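Local coordinates for protein phosphate transporter (Thermotoga maritima MSB8, PDB 6L85) that probably imports phosphate across the cell membrane by coupling its uptake to sodium ions, as a member of the phosphate transporter family related to human SLC20, at residues 25-30 with 34-39. Sequence-based numbering, arbitrary orientation.
With NA (sodium ion), chain S.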
ATOM      1  N   ASN B  25      18.137  -3.867  11.346  1.00 34.52           N
ATOM      2  CA  ASN B  25      17.174  -3.647  12.432  1.00 40.63           C
ATOM      3  C   ASN B  25      15.798  -4.224  12.108  1.00 40.37           C
ATOM      4  O   ASN B  25      15.008  -4.503  13.022  1.00 40.51           O
ATOM      5  CB  ASN B  25      16.992  -2.149  12.738  1.00 37.28           C
ATOM      6  CG  ASN B  25      18.287  -1.430  13.132  1.00 39.64           C
ATOM      7  OD1 ASN B  25      19.379  -2.012  13.179  1.00 36.94           O
ATOM      8  ND2 ASN B  25      18.156  -0.133  13.404  1.00 37.81           N
ATOM      9  N   SER B  26      15.448  -4.317  10.829  1.00 38.69           N
ATOM     10  CA  SER B  26      14.159  -4.886  10.469  1.00 42.02           C
ATOM     11  C   SER B  26      14.258  -6.307   9.940  1.00 36.64           C
ATOM     12  O   SER B  26      13.364  -7.111  10.218  1.00 37.53           O
ATOM     13  CB  SER B  26      13.451  -4.014   9.423  1.00 39.59           C
ATOM     14  OG  SER B  26      14.167  -3.973   8.210  1.00 38.59           O
ATOM     15  N   MET B  27      15.330  -6.649   9.217  1.00 33.84           N
ATOM     16  CA  MET B  27      15.366  -7.925   8.509  1.00 41.03           C
ATOM     17  C   MET B  27      16.232  -9.004   9.165  1.00 43.31           C
ATOM     18  O   MET B  27      16.152 -10.154   8.729  1.00 42.22           O
ATOM     19  CB  MET B  27      15.842  -7.722   7.058  1.00 40.99           C
ATOM     20  CG  MET B  27      14.836  -6.948   6.185  1.00 40.54           C
ATOM     21  SD  MET B  27      13.229  -7.793   6.006  1.00 49.67           S
ATOM     22  CE  MET B  27      12.300  -6.555   5.117  1.00 45.61           C
ATOM     23  N   ALA B  28      17.044  -8.692  10.188  1.00 44.53           N
ATOM     24  CA  ALA B  28      17.921  -9.716  10.750  1.00 45.45           C
ATOM     25  C   ALA B  28      17.131 -10.844  11.409  1.00 44.87           C
ATOM     26  O   ALA B  28      17.567 -11.990  11.368  1.00 45.76           O
ATOM     27  CB  ALA B  28      18.899  -9.095  11.751  1.00 48.08           C
ATOM     28  N   THR B  29      15.984 -10.551  12.021  1.00 41.62           N
ATOM     29  CA  THR B  29      15.162 -11.622  12.579  1.00 43.81           C
ATOM     30  C   THR B  29      14.753 -12.621  11.496  1.00 47.73           C
ATOM     31  O   THR B  29      14.924 -13.834  11.661  1.00 45.26           O
ATOM     32  CB  THR B  29      13.923 -11.042  13.270  1.00 43.15           C
ATOM     33  OG1 THR B  29      13.275 -10.119  12.389  1.00 48.22           O
ATOM     34  CG2 THR B  29      14.308 -10.297  14.566  1.00 45.22           C
ATOM     35  N   ALA B  30      14.219 -12.119  10.372  1.00 42.63           N
ATOM     36  CA  ALA B  30      13.736 -12.983   9.297  1.00 48.02           C
ATOM     37  C   ALA B  30      14.885 -13.703   8.605  1.00 43.85           C
ATOM     38  O   ALA B  30      14.753 -14.871   8.232  1.00 43.17           O
ATOM     39  CB  ALA B  30      12.928 -12.165   8.269  1.00 41.70           C
ATOM     40  N   ARG B  34      16.247 -17.911   8.777  1.00 47.33           N
ATOM     41  CA  ARG B  34      16.217 -18.353   7.377  1.00 53.82           C
ATOM     42  C   ARG B  34      14.810 -18.319   6.775  1.00 52.48           C
ATOM     43  O   ARG B  34      14.531 -19.023   5.802  1.00 53.20           O
ATOM     44  CB  ARG B  34      16.841 -19.753   7.194  1.00 53.25           C
ATOM     45  CG  ARG B  34      18.064 -20.039   8.071  1.00 65.05           C
ATOM     46  CD  ARG B  34      19.365 -19.515   7.457  1.00 72.57           C
ATOM     47  NE  ARG B  34      20.371 -19.202   8.483  1.00 80.81           N
ATOM     48  CZ  ARG B  34      21.180 -18.136   8.467  1.00 79.85           C
ATOM     49  NH1 ARG B  34      21.119 -17.244   7.480  1.00 71.45           N
ATOM     50  NH2 ARG B  34      22.055 -17.958   9.452  1.00 81.92           N
ATOM     51  N   ALA B  35      13.909 -17.488   7.302  1.00 51.32           N
ATOM     52  CA  ALA B  35      12.604 -17.351   6.660  1.00 46.17           C
ATOM     53  C   ALA B  35      12.722 -16.734   5.266  1.00 49.91           C
ATOM     54  O   ALA B  35      11.832 -16.925   4.427  1.00 47.83           O
ATOM     55  CB  ALA B  35      11.662 -16.519   7.528  1.00 40.86           C
ATOM     56  N   ILE B  36      13.802 -15.988   5.004  1.00 47.21           N
ATOM     57  CA  ILE B  36      14.052 -15.383   3.701  1.00 43.16           C
ATOM     58  C   ILE B  36      15.560 -15.255   3.535  1.00 42.94           C
ATOM     59  O   ILE B  36      16.319 -15.300   4.507  1.00 46.35           O
ATOM     60  CB  ILE B  36      13.371 -13.990   3.523  1.00 49.62           C
ATOM     61  CG1 ILE B  36      13.735 -13.017   4.655  1.00 44.46           C
ATOM     62  CG2 ILE B  36      11.852 -14.092   3.419  1.00 44.70           C
ATOM     63  CD1 ILE B  36      13.176 -11.637   4.413  1.00 43.81           C
ATOM     64  N   THR B  37      15.997 -15.086   2.290  1.00 46.54           N
ATOM     65  CA  THR B  37      17.405 -14.832   2.022  1.00 48.13           C
ATOM     66  C   THR B  37      17.732 -13.350   2.225  1.00 44.62           C
ATOM     67  O   THR B  37      16.853 -12.488   2.249  1.00 43.37           O
ATOM     68  CB  THR B  37      17.796 -15.228   0.586  1.00 46.66           C
ATOM     69  OG1 THR B  37      17.162 -14.349  -0.350  1.00 47.49           O
ATOM     70  CG2 THR B  37      17.427 -16.686   0.261  1.00 42.30           C
ATOM     71  N   VAL B  38      19.030 -13.069   2.330  1.00 45.28           N
ATOM     72  CA  VAL B  38      19.515 -11.696   2.417  1.00 51.55           C
ATOM     73  C   VAL B  38      19.014 -10.872   1.234  1.00 49.87           C
ATOM     74  O   VAL B  38      18.522  -9.753   1.403  1.00 46.21           O
ATOM     75  CB  VAL B  38      21.053 -11.697   2.504  1.00 54.58           C
ATOM     76  CG1 VAL B  38      21.605 -10.290   2.318  1.00 57.58           C
ATOM     77  CG2 VAL B  38      21.511 -12.298   3.841  1.00 51.65           C
ATOM     78  N   ARG B  39      19.120 -11.424   0.023  1.00 51.88           N
ATOM     79  CA  ARG B  39      18.718 -10.711  -1.188  1.00 51.94           C
ATOM     80  C   ARG B  39      17.223 -10.397  -1.186  1.00 48.54           C
ATOM     81  O   ARG B  39      16.805  -9.276  -1.532  1.00 47.33           O
ATOM     82  CB  ARG B  39      19.098 -11.549  -2.412  1.00 48.31           C
ATOM     83  CG  ARG B  39      18.350 -11.200  -3.693  1.00 54.21           C
ATOM     84  CD  ARG B  39      18.606  -9.758  -4.137  1.00 59.23           C
ATOM     85  NE  ARG B  39      19.876  -9.581  -4.839  1.00 66.90           N
ATOM     86  CZ  ARG B  39      20.045  -9.770  -6.145  1.00 71.89           C
ATOM     87  NH1 ARG B  39      19.019 -10.148  -6.904  1.00 69.72           N
ATOM     88  NH2 ARG B  39      21.242  -9.579  -6.689  1.00 71.09           N
TER
HETATM   89 NA    NA S 504      11.028 -10.821  11.214  1.00 51.35          NA
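Ile36 packs its CG1 branch against the methyl of Ala30, with CG1 3.8 Å from Ala30 CB. The terminal CD1 continues over the same methyl and ends 4.2 Å from Met27 SD. The chi1 of 54° sets CG1 between the backbone N and the carbonyl carbon of Ile36, which directs this branch at helix 2-32. The Met27 chain bends at chi2 (-62°) and crosses the Ile36 side chain at about a right angle. This apolar patch is the tight part of the contact. Helix 231-258 closes over it through Ile244, Ser247 and Ser251, and Ala41 of helix 38-56 touches both Met27 and Ile36. With an alanine at Ile36, CG1 and CD1 are gone; this is likely to open a gap beside Ala30 CB and leave Met27 SD without its apolar partner in this turn. A short turn joins the end of helix 2-32 to the start of helix 38-56. Helix 2-32 ends in a Schellman motif, in which Arg34 takes positive phi (55°). Its 6→1 bond runs from Ala35 N to Ala30 O, 2.9 Å long, but bent and weak. Thr37 follows as the N-cap of helix 38-56. Ala30 also adjoins a sodium site. Thr29 OG1 binds this sodium ion at 2.6 Å, while Thr29 CB points away from the 34-39 segment. Gln243, Ser247 and Asp327 also bind it, so the ion ties the end of helix 2-32 to helices 231-258 and 320-339. Toward solvent the contact is looser. Arg34 and Thr37 are exposed, and their CB atoms point away from helix 2-32. The guanidinium of Arg34 forms a salt bridge through NH2 with Glu313.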